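L-lysine 6-monooxygenase involved in desferrioxamine biosynthesis (Erwinia amylovora CFBP1430, PDB 5O8P) probably uses FAD and NADPH to N-hydroxylate cadaverine, a monooxygenase step in the biosynthesis of the siderophore desferrioxamine. Local coordinates at residues L151-A163 with S372-A384. Numbering follows the deposited sequence.
Sequences LAHRLVLGTGPSA and SIDRHNQVFVQNA. With FAD (flavin-adenine dinucleotide), chain C.
Two parallel strands of the FAD-binding sheet, 155-157 and 379-381, pair next to the cofactor, running at 23° to each other. Leu155 N donates to Gln378 O (2.7 Å), Leu155 O accepts from Phe380 N, Leu157 N donates to Phe380 O, and Leu157 O accepts from Gln382 N (3.0 Å). Leu155, Leu157, Val379 and Val381 share one face of the sheet, where Leu157 CD1 lies 4.2 Å from Val379 CG1 and Leu157 CB packs on Val381 CG1. On the other face Val156 CB meets Phe380 CB, and Val156 CG2 touches Gln382 CG at 3.8 Å. Gln382, bent at chi2 (-114°), lays its CG against that methyl, while its NE2 is bonded to the Asn20 and Asn403 side chains and its OE1 to Arg402 NE. The Phe380 ring presents its edge to Leu155 O and to Arg154 CD, while helix 399-410 packs on this face through Leu406. Ahead of strand 379-381, Asp374 OD1 accepts from Gln378 N and, at 2.9 Å, from Val379 N, and OD2 receives His376 N in an Asx turn, tying the loop to the strand start. Beyond the paired ends the segments reach FAD: Asn383, its CG anti to the backbone N (chi1 -162°), sends ND2 across Pro161 to a weak 3.4 Å bond with FAD O2P, and Gly160 brings its backbone against the same diphosphate. Cofactor contacts from loops just past the C-terminal ends of parallel strands are characteristic of the Rossmann-like FAD domain of flavin-dependent N-hydroxylating monooxygenases.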
# COMPACT_ATOMS: atom_id res chain seq x y z
N LEU B 151 -6.09 -29.32 44.13
CA LEU B 151 -7.53 -29.29 44.30
C LEU B 151 -8.07 -28.02 43.70
O LEU B 151 -7.40 -26.98 43.73
CB LEU B 151 -7.87 -29.38 45.78
CG LEU B 151 -7.51 -30.74 46.38
CD1 LEU B 151 -7.37 -30.69 47.90
CD2 LEU B 151 -8.53 -31.77 45.94
N ALA B 152 -9.27 -28.10 43.11
CA ALA B 152 -9.87 -26.94 42.45
C ALA B 152 -11.34 -27.10 42.14
O ALA B 152 -11.81 -28.18 41.76
CB ALA B 152 -9.12 -26.63 41.16
N HIS B 153 -12.07 -25.99 42.27
CA HIS B 153 -13.50 -25.96 41.98
C HIS B 153 -13.77 -26.00 40.48
O HIS B 153 -14.76 -26.61 40.04
CB HIS B 153 -14.13 -24.72 42.60
CG HIS B 153 -14.17 -24.74 44.09
ND1 HIS B 153 -15.12 -25.47 44.79
CD2 HIS B 153 -13.39 -24.14 45.03
CE1 HIS B 153 -14.91 -25.32 46.09
NE2 HIS B 153 -13.87 -24.52 46.26
N ARG B 154 -12.88 -25.36 39.72
CA ARG B 154 -13.01 -25.24 38.29
C ARG B 154 -11.70 -25.52 37.56
O ARG B 154 -10.62 -25.20 38.03
CB ARG B 154 -13.46 -23.81 37.96
CG ARG B 154 -14.84 -23.45 38.48
CD ARG B 154 -15.08 -21.97 38.38
NE ARG B 154 -14.66 -21.36 39.63
CZ ARG B 154 -15.47 -21.03 40.64
NH1 ARG B 154 -16.78 -21.22 40.56
NH2 ARG B 154 -14.93 -20.49 41.74
N LEU B 155 -11.82 -26.12 36.38
CA LEU B 155 -10.69 -26.34 35.47
C LEU B 155 -10.87 -25.57 34.17
O LEU B 155 -11.99 -25.41 33.69
CB LEU B 155 -10.59 -27.82 35.14
CG LEU B 155 -10.47 -28.78 36.30
CD1 LEU B 155 -10.63 -30.21 35.80
CD2 LEU B 155 -9.14 -28.57 37.00
N VAL B 156 -9.78 -25.12 33.59
CA VAL B 156 -9.82 -24.53 32.25
C VAL B 156 -8.70 -25.19 31.45
O VAL B 156 -7.51 -25.00 31.73
CB VAL B 156 -9.82 -22.97 32.27
CG1 VAL B 156 -9.24 -22.41 33.56
CG2 VAL B 156 -9.10 -22.35 31.08
N LEU B 157 -9.12 -25.97 30.44
CA LEU B 157 -8.22 -26.80 29.64
C LEU B 157 -7.69 -26.05 28.42
O LEU B 157 -8.39 -25.92 27.42
CB LEU B 157 -8.95 -28.08 29.21
CG LEU B 157 -9.62 -28.89 30.32
CD1 LEU B 157 -10.30 -30.14 29.79
CD2 LEU B 157 -8.65 -29.26 31.42
N GLY B 158 -6.47 -25.53 28.51
CA GLY B 158 -5.81 -24.85 27.40
C GLY B 158 -4.65 -25.67 26.86
O GLY B 158 -3.59 -25.13 26.58
N THR B 159 -4.90 -26.97 26.71
CA THR B 159 -3.92 -28.00 26.37
C THR B 159 -3.36 -27.79 24.96
O THR B 159 -2.20 -28.08 24.70
CB THR B 159 -4.58 -29.42 26.50
OG1 THR B 159 -4.33 -29.93 27.82
CG2 THR B 159 -4.08 -30.46 25.48
N GLY B 160 -4.19 -27.29 24.06
CA GLY B 160 -3.79 -27.09 22.69
C GLY B 160 -3.90 -28.33 21.84
O GLY B 160 -4.14 -29.43 22.36
N PRO B 161 -3.82 -28.16 20.50
CA PRO B 161 -3.99 -29.26 19.59
C PRO B 161 -2.63 -29.84 19.26
O PRO B 161 -1.61 -29.22 19.56
CB PRO B 161 -4.61 -28.58 18.36
CG PRO B 161 -4.05 -27.20 18.37
CD PRO B 161 -3.56 -26.90 19.76
N SER B 162 -2.62 -31.02 18.65
CA SER B 162 -1.38 -31.72 18.33
C SER B 162 -1.17 -31.77 16.82
O SER B 162 -2.13 -31.73 16.05
CB SER B 162 -1.42 -33.13 18.91
OG SER B 162 -1.58 -33.12 20.32
N ALA B 163 0.10 -31.86 16.41
CA ALA B 163 0.47 -31.96 15.00
C ALA B 163 -0.23 -33.17 14.38
O ALA B 163 -0.39 -34.20 15.04
CB ALA B 163 1.97 -32.11 14.85
N SER B 372 -17.95 -24.00 28.53
CA SER B 372 -17.96 -25.06 29.51
C SER B 372 -18.34 -26.40 28.86
O SER B 372 -19.14 -26.43 27.92
CB SER B 372 -18.91 -24.72 30.66
OG SER B 372 -20.27 -24.97 30.32
N ILE B 373 -17.76 -27.50 29.37
CA ILE B 373 -18.04 -28.86 28.84
C ILE B 373 -18.70 -29.79 29.86
O ILE B 373 -19.06 -30.92 29.52
CB ILE B 373 -16.79 -29.51 28.16
CG1 ILE B 373 -15.73 -29.92 29.19
CG2 ILE B 373 -16.24 -28.59 27.09
CD1 ILE B 373 -14.49 -30.56 28.58
N ASP B 374 -18.90 -29.31 31.08
CA ASP B 374 -19.59 -30.08 32.11
C ASP B 374 -21.02 -29.57 32.25
O ASP B 374 -21.44 -28.67 31.50
CB ASP B 374 -18.84 -29.98 33.44
CG ASP B 374 -18.87 -28.58 34.02
OD1 ASP B 374 -18.45 -27.66 33.28
OD2 ASP B 374 -19.29 -28.38 35.19
N ARG B 375 -21.74 -30.14 33.21
CA ARG B 375 -23.14 -29.79 33.45
C ARG B 375 -23.32 -28.74 34.55
O ARG B 375 -24.46 -28.48 34.95
CB ARG B 375 -23.92 -31.06 33.79
CG ARG B 375 -23.78 -32.17 32.75
CD ARG B 375 -24.57 -33.41 33.12
NE ARG B 375 -24.46 -34.42 32.07
CZ ARG B 375 -23.43 -35.26 31.89
NH1 ARG B 375 -22.37 -35.25 32.69
NH2 ARG B 375 -23.47 -36.13 30.89
N HIS B 376 -22.23 -28.13 35.05
CA HIS B 376 -22.29 -27.19 36.18
C HIS B 376 -21.37 -25.95 36.07
O HIS B 376 -21.13 -25.29 37.08
CB HIS B 376 -22.01 -27.93 37.50
CG HIS B 376 -22.95 -29.07 37.78
ND1 HIS B 376 -22.64 -30.38 37.49
CD2 HIS B 376 -24.20 -29.08 38.31
CE1 HIS B 376 -23.65 -31.16 37.83
NE2 HIS B 376 -24.61 -30.39 38.33
N ASN B 377 -20.89 -25.61 34.87
CA ASN B 377 -20.01 -24.44 34.66
C ASN B 377 -18.74 -24.45 35.50
O ASN B 377 -18.40 -23.47 36.17
CB ASN B 377 -20.78 -23.13 34.86
CG ASN B 377 -22.04 -23.08 34.03
OD1 ASN B 377 -22.07 -23.56 32.91
ND2 ASN B 377 -23.10 -22.50 34.59
N GLN B 378 -18.04 -25.58 35.43
CA GLN B 378 -16.80 -25.81 36.17
C GLN B 378 -15.58 -26.25 35.32
O GLN B 378 -14.45 -25.93 35.67
CB GLN B 378 -17.04 -26.83 37.27
CG GLN B 378 -18.07 -26.41 38.30
CD GLN B 378 -18.28 -27.46 39.35
OE1 GLN B 378 -18.39 -28.66 39.05
NE2 GLN B 378 -18.34 -27.04 40.60
N VAL B 379 -15.81 -26.99 34.24
CA VAL B 379 -14.75 -27.44 33.37
C VAL B 379 -14.89 -26.66 32.08
O VAL B 379 -15.87 -26.85 31.36
CB VAL B 379 -14.86 -28.95 33.08
CG1 VAL B 379 -13.69 -29.43 32.23
CG2 VAL B 379 -14.92 -29.71 34.37
N PHE B 380 -13.92 -25.79 31.80
CA PHE B 380 -13.93 -24.95 30.60
C PHE B 380 -12.84 -25.35 29.62
O PHE B 380 -11.88 -26.00 30.00
CB PHE B 380 -13.74 -23.49 30.99
CG PHE B 380 -14.83 -22.96 31.86
CD1 PHE B 380 -16.01 -22.50 31.30
CD2 PHE B 380 -14.70 -22.96 33.24
CE1 PHE B 380 -17.03 -22.02 32.09
CE2 PHE B 380 -15.71 -22.48 34.04
CZ PHE B 380 -16.88 -22.02 33.47
N VAL B 381 -12.98 -24.93 28.37
CA VAL B 381 -11.96 -25.22 27.37
C VAL B 381 -11.57 -23.96 26.60
O VAL B 381 -12.40 -23.10 26.40
CB VAL B 381 -12.40 -26.35 26.41
CG1 VAL B 381 -12.62 -27.68 27.15
CG2 VAL B 381 -13.63 -25.98 25.58
N GLN B 382 -10.30 -23.87 26.22
CA GLN B 382 -9.76 -22.81 25.37
C GLN B 382 -9.30 -23.52 24.11
O GLN B 382 -8.45 -24.39 24.19
CB GLN B 382 -8.53 -22.16 26.01
CG GLN B 382 -8.76 -21.58 27.39
CD GLN B 382 -8.62 -20.08 27.43
OE1 GLN B 382 -9.26 -19.37 26.67
NE2 GLN B 382 -7.77 -19.59 28.34
N ASN B 383 -9.85 -23.15 22.94
CA ASN B 383 -9.41 -23.71 21.66
C ASN B 383 -9.66 -25.23 21.52
O ASN B 383 -8.81 -25.95 21.00
CB ASN B 383 -7.91 -23.38 21.46
CG ASN B 383 -7.42 -23.52 20.01
OD1 ASN B 383 -8.11 -23.18 19.04
ND2 ASN B 383 -6.18 -24.00 19.88
N ALA B 384 -10.81 -25.73 21.96
CA ALA B 384 -11.28 -27.06 21.51
C ALA B 384 -12.78 -27.04 21.17
O ALA B 384 -13.48 -28.05 21.27
CB ALA B 384 -10.96 -28.12 22.57
PA FAD C . -0.32 -24.37 22.71
O1A FAD C . 1.04 -23.87 22.26
O2A FAD C . -0.88 -25.64 22.11
O5B FAD C . -0.21 -24.52 24.31
C5B FAD C . -0.47 -25.75 24.99
C4B FAD C . 0.48 -25.99 26.16
O4B FAD C . -0.09 -26.97 27.03
C3B FAD C . 1.83 -26.55 25.71
O3B FAD C . 2.87 -25.81 26.37
C2B FAD C . 1.78 -28.03 26.09
O2B FAD C . 3.05 -28.59 26.44
C1B FAD C . 0.86 -28.02 27.30
N9A FAD C . 0.22 -29.31 27.65
C8A FAD C . -0.46 -30.17 26.86
N7A FAD C . -0.88 -31.24 27.58
C5A FAD C . -0.47 -31.08 28.86
C6A FAD C . -0.55 -31.83 30.14
N6A FAD C . -1.20 -33.02 30.21
N1A FAD C . 0.03 -31.29 31.24
C2A FAD C . 0.69 -30.11 31.20
N3A FAD C . 0.81 -29.39 30.07
C4A FAD C . 0.26 -29.81 28.89
N1 FAD C . -3.12 -17.63 15.49
C2 FAD C . -3.23 -16.28 15.39
O2 FAD C . -4.29 -15.74 15.77
N3 FAD C . -2.23 -15.51 14.89
C4 FAD C . -1.07 -16.03 14.46
O4 FAD C . -0.17 -15.30 14.00
C4X FAD C . -0.87 -17.50 14.55
N5 FAD C . 0.27 -18.09 14.14
C5X FAD C . 0.42 -19.44 14.22
C6 FAD C . 1.62 -19.99 13.78
C7 FAD C . 1.85 -21.36 13.84
C7M FAD C . 3.16 -21.94 13.35
C8 FAD C . 0.78 -22.25 14.39
C8M FAD C . 1.00 -23.74 14.46
C9 FAD C . -0.43 -21.71 14.83
C9A FAD C . -0.67 -20.32 14.77
N10 FAD C . -1.89 -19.71 15.22
C10 FAD C . -2.00 -18.30 15.10
C1' FAD C . -3.04 -20.48 15.79
C2' FAD C . -3.01 -20.53 17.34
O2' FAD C . -2.74 -19.22 17.88
C3' FAD C . -1.99 -21.54 17.90
O3' FAD C . -2.30 -22.87 17.46
C4' FAD C . -1.92 -21.54 19.44
O4' FAD C . -0.63 -21.99 19.86
C5' FAD C . -2.99 -22.43 20.07
O5' FAD C . -3.22 -21.99 21.41
P FAD C . -2.96 -22.98 22.65
O1P FAD C . -3.22 -22.21 23.93
O2P FAD C . -3.79 -24.19 22.32
O3P FAD C . -1.36 -23.14 22.43